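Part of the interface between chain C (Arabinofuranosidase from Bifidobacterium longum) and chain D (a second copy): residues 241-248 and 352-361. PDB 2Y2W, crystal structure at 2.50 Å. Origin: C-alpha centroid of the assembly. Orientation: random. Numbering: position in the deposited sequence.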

# COMPACT_ATOMS: atom_id res chain seq x y z
N MET C 241 -11.08 -0.05 -12.51
CA MET C 241 -11.05 -0.62 -13.86
C MET C 241 -12.41 -0.60 -14.56
O MET C 241 -12.49 -0.48 -15.78
CB MET C 241 -10.47 -2.04 -13.85
CG MET C 241 -9.02 -2.09 -13.37
SD MET C 241 -8.30 -3.73 -13.50
CE MET C 241 -7.94 -3.82 -15.25
N LYS C 242 -13.48 -0.73 -13.78
CA LYS C 242 -14.84 -0.65 -14.32
C LYS C 242 -15.21 0.79 -14.66
O LYS C 242 -16.00 1.03 -15.57
CB LYS C 242 -15.84 -1.23 -13.33
CG LYS C 242 -15.91 -2.75 -13.34
CD LYS C 242 -16.88 -3.25 -14.40
CE LYS C 242 -16.99 -4.76 -14.35
NZ LYS C 242 -18.02 -5.25 -15.30
N LEU C 243 -14.65 1.74 -13.91
CA LEU C 243 -14.87 3.16 -14.16
C LEU C 243 -14.23 3.59 -15.48
O LEU C 243 -14.80 4.38 -16.23
CB LEU C 243 -14.34 4.00 -12.99
CG LEU C 243 -14.64 5.50 -12.95
CD1 LEU C 243 -16.14 5.80 -12.90
CD2 LEU C 243 -13.92 6.13 -11.76
N ALA C 244 -13.04 3.06 -15.76
CA ALA C 244 -12.33 3.34 -17.00
C ALA C 244 -12.95 2.61 -18.19
O ALA C 244 -12.94 3.11 -19.32
CB ALA C 244 -10.85 2.99 -16.87
N GLU C 245 -13.48 1.41 -17.93
CA GLU C 245 -14.08 0.58 -18.97
C GLU C 245 -15.13 -0.34 -18.36
O GLU C 245 -14.81 -1.33 -17.70
CB GLU C 245 -13.00 -0.24 -19.69
CG GLU C 245 -13.53 -1.19 -20.76
CD GLU C 245 -14.11 -0.47 -21.96
OE1 GLU C 245 -13.32 0.04 -22.78
OE2 GLU C 245 -15.36 -0.42 -22.08
N SER C 246 -16.40 0.00 -18.59
CA SER C 246 -17.52 -0.75 -18.04
C SER C 246 -17.73 -2.10 -18.71
O SER C 246 -18.39 -2.98 -18.15
CB SER C 246 -18.81 0.08 -18.12
OG SER C 246 -19.11 0.41 -19.46
N GLY C 247 -17.17 -2.27 -19.90
CA GLY C 247 -17.30 -3.51 -20.66
C GLY C 247 -16.37 -4.64 -20.23
O GLY C 247 -16.37 -5.70 -20.85
N LEU C 248 -15.60 -4.41 -19.18
CA LEU C 248 -14.65 -5.41 -18.68
C LEU C 248 -15.34 -6.53 -17.91
O LEU C 248 -16.41 -6.34 -17.33
CB LEU C 248 -13.58 -4.76 -17.80
CG LEU C 248 -12.57 -3.80 -18.44
CD1 LEU C 248 -11.61 -3.29 -17.38
CD2 LEU C 248 -11.80 -4.44 -19.59
N GLN D 352 -26.01 9.75 -16.09
CA GLN D 352 -24.88 9.48 -16.98
C GLN D 352 -24.10 8.25 -16.52
O GLN D 352 -23.68 7.44 -17.35
CB GLN D 352 -23.95 10.70 -17.06
N GLU D 353 -23.93 8.10 -15.21
CA GLU D 353 -23.23 6.95 -14.63
C GLU D 353 -24.03 5.64 -14.70
O GLU D 353 -23.46 4.55 -14.66
CB GLU D 353 -22.82 7.23 -13.18
CG GLU D 353 -21.56 8.08 -13.04
CD GLU D 353 -21.03 8.12 -11.62
OE1 GLU D 353 -21.83 8.32 -10.68
OE2 GLU D 353 -19.80 7.96 -11.44
N ASP D 354 -25.36 5.77 -14.79
CA ASP D 354 -26.24 4.62 -14.97
C ASP D 354 -26.20 4.12 -16.42
O ASP D 354 -26.12 2.91 -16.66
CB ASP D 354 -27.68 4.97 -14.57
CG ASP D 354 -27.89 4.95 -13.06
OD1 ASP D 354 -26.91 5.05 -12.30
OD2 ASP D 354 -29.06 4.84 -12.63
N GLN D 355 -26.26 5.06 -17.36
CA GLN D 355 -26.19 4.76 -18.80
C GLN D 355 -24.83 4.17 -19.19
O GLN D 355 -24.75 3.31 -20.08
CB GLN D 355 -26.46 6.02 -19.62
CG GLN D 355 -27.92 6.48 -19.62
CD GLN D 355 -28.79 5.75 -20.64
OE1 GLN D 355 -28.29 4.98 -21.47
NE2 GLN D 355 -30.09 6.00 -20.59
N TRP D 356 -23.78 4.64 -18.53
CA TRP D 356 -22.42 4.13 -18.71
C TRP D 356 -22.29 2.72 -18.14
O TRP D 356 -21.58 1.88 -18.70
CB TRP D 356 -21.42 5.09 -18.04
CG TRP D 356 -20.04 4.52 -17.80
CD1 TRP D 356 -19.52 4.12 -16.61
CD2 TRP D 356 -19.02 4.30 -18.78
NE1 TRP D 356 -18.23 3.67 -16.78
CE2 TRP D 356 -17.90 3.76 -18.10
CE3 TRP D 356 -18.94 4.51 -20.17
CZ2 TRP D 356 -16.72 3.43 -18.76
CZ3 TRP D 356 -17.76 4.17 -20.82
CH2 TRP D 356 -16.66 3.63 -20.12
N LYS D 357 -22.98 2.46 -17.03
CA LYS D 357 -22.98 1.15 -16.38
C LYS D 357 -23.79 0.13 -17.18
O LYS D 357 -23.43 -1.04 -17.25
CB LYS D 357 -23.52 1.27 -14.96
CG LYS D 357 -23.07 0.16 -14.01
CD LYS D 357 -23.24 0.57 -12.55
CE LYS D 357 -22.20 1.60 -12.11
NZ LYS D 357 -22.33 1.96 -10.67
N ALA D 358 -24.88 0.60 -17.79
CA ALA D 358 -25.75 -0.24 -18.61
C ALA D 358 -25.22 -0.42 -20.04
O ALA D 358 -25.82 -1.14 -20.85
CB ALA D 358 -27.18 0.31 -18.62
N GLU D 359 -24.10 0.24 -20.34
CA GLU D 359 -23.43 0.11 -21.63
C GLU D 359 -22.43 -1.05 -21.61
O GLU D 359 -21.71 -1.29 -22.59
CB GLU D 359 -22.75 1.43 -22.00
CG GLU D 359 -22.37 1.60 -23.47
CD GLU D 359 -23.57 1.76 -24.39
OE1 GLU D 359 -24.38 2.69 -24.16
OE2 GLU D 359 -23.69 0.98 -25.35
N ALA D 360 -22.40 -1.79 -20.50
CA ALA D 360 -21.49 -2.91 -20.29
C ALA D 360 -21.75 -4.08 -21.24
O ALA D 360 -20.82 -4.81 -21.60
CB ALA D 360 -21.55 -3.38 -18.85
N ALA D 361 -23.01 -4.25 -21.65
CA ALA D 361 -23.42 -5.34 -22.53
C ALA D 361 -22.94 -5.18 -23.98
O ALA D 361 -22.76 -6.18 -24.69
CB ALA D 361 -24.93 -5.52 -22.49
O HOH W 1 -19.37 -6.96 -19.67

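Chain D enters the contact on a helix, and its first contributor is Glu D353. The CA-to-CB bond of this residue points sideways, but the side chain extends far enough to bring OE2 within 4.5 Å of Leu C243 CD1, a loose approach between a carboxylate and a methyl group. Leu C243 behaves similarly, since its CA-to-CB bond is directed away from chain D while the end of the side chain comes nearer.

Trp D356, one helical turn on, dominates the contact. Its indole, with chi1 at 164° (t), reaches the end of the chain C helix and the turn that follows. The closest approach there is from CZ2 to Leu C243 O, at 3.3 Å. Ala C244 O lies at the ring edge, near its plane, 3.8 Å from CZ2, whereas Glu C245 CA, 3.9 Å from the same atom, approaches obliquely. Trp D356 NE1 is 3.7 Å from Lys C242 O, and no hydrogen bond links them. Ser C246 covers one face of the indole: its CB sits 4.0 Å from the centroid of the five-membered ring and 23° off the ring normal, a CH-pi contact. The same serine, in the p rotamer, donates a hydrogen bond from OG to Trp D356 O (3.0 Å). One short side chain therefore engages both the ring and the backbone of the tryptophan.

A type I turn from Lys D357 carries the chain to Ala D360, whose CB packs 3.3 Å from Ser C246 O. Here the backbones draw closest, with Gly C247 CA and Ala D360 CA 4.2 Å apart. Gly C247 belongs to a type I turn spanning Glu C245 to Leu C248, and its CA lies 3.9 Å from Ala D360 O. A water lies within reach of both residues, its oxygen 3.2 Å from Ala D360 O and 3.5 Å from Gly C247 O, the second a weak contact; it has more acceptors around it than protons to give, so the two need not be served together.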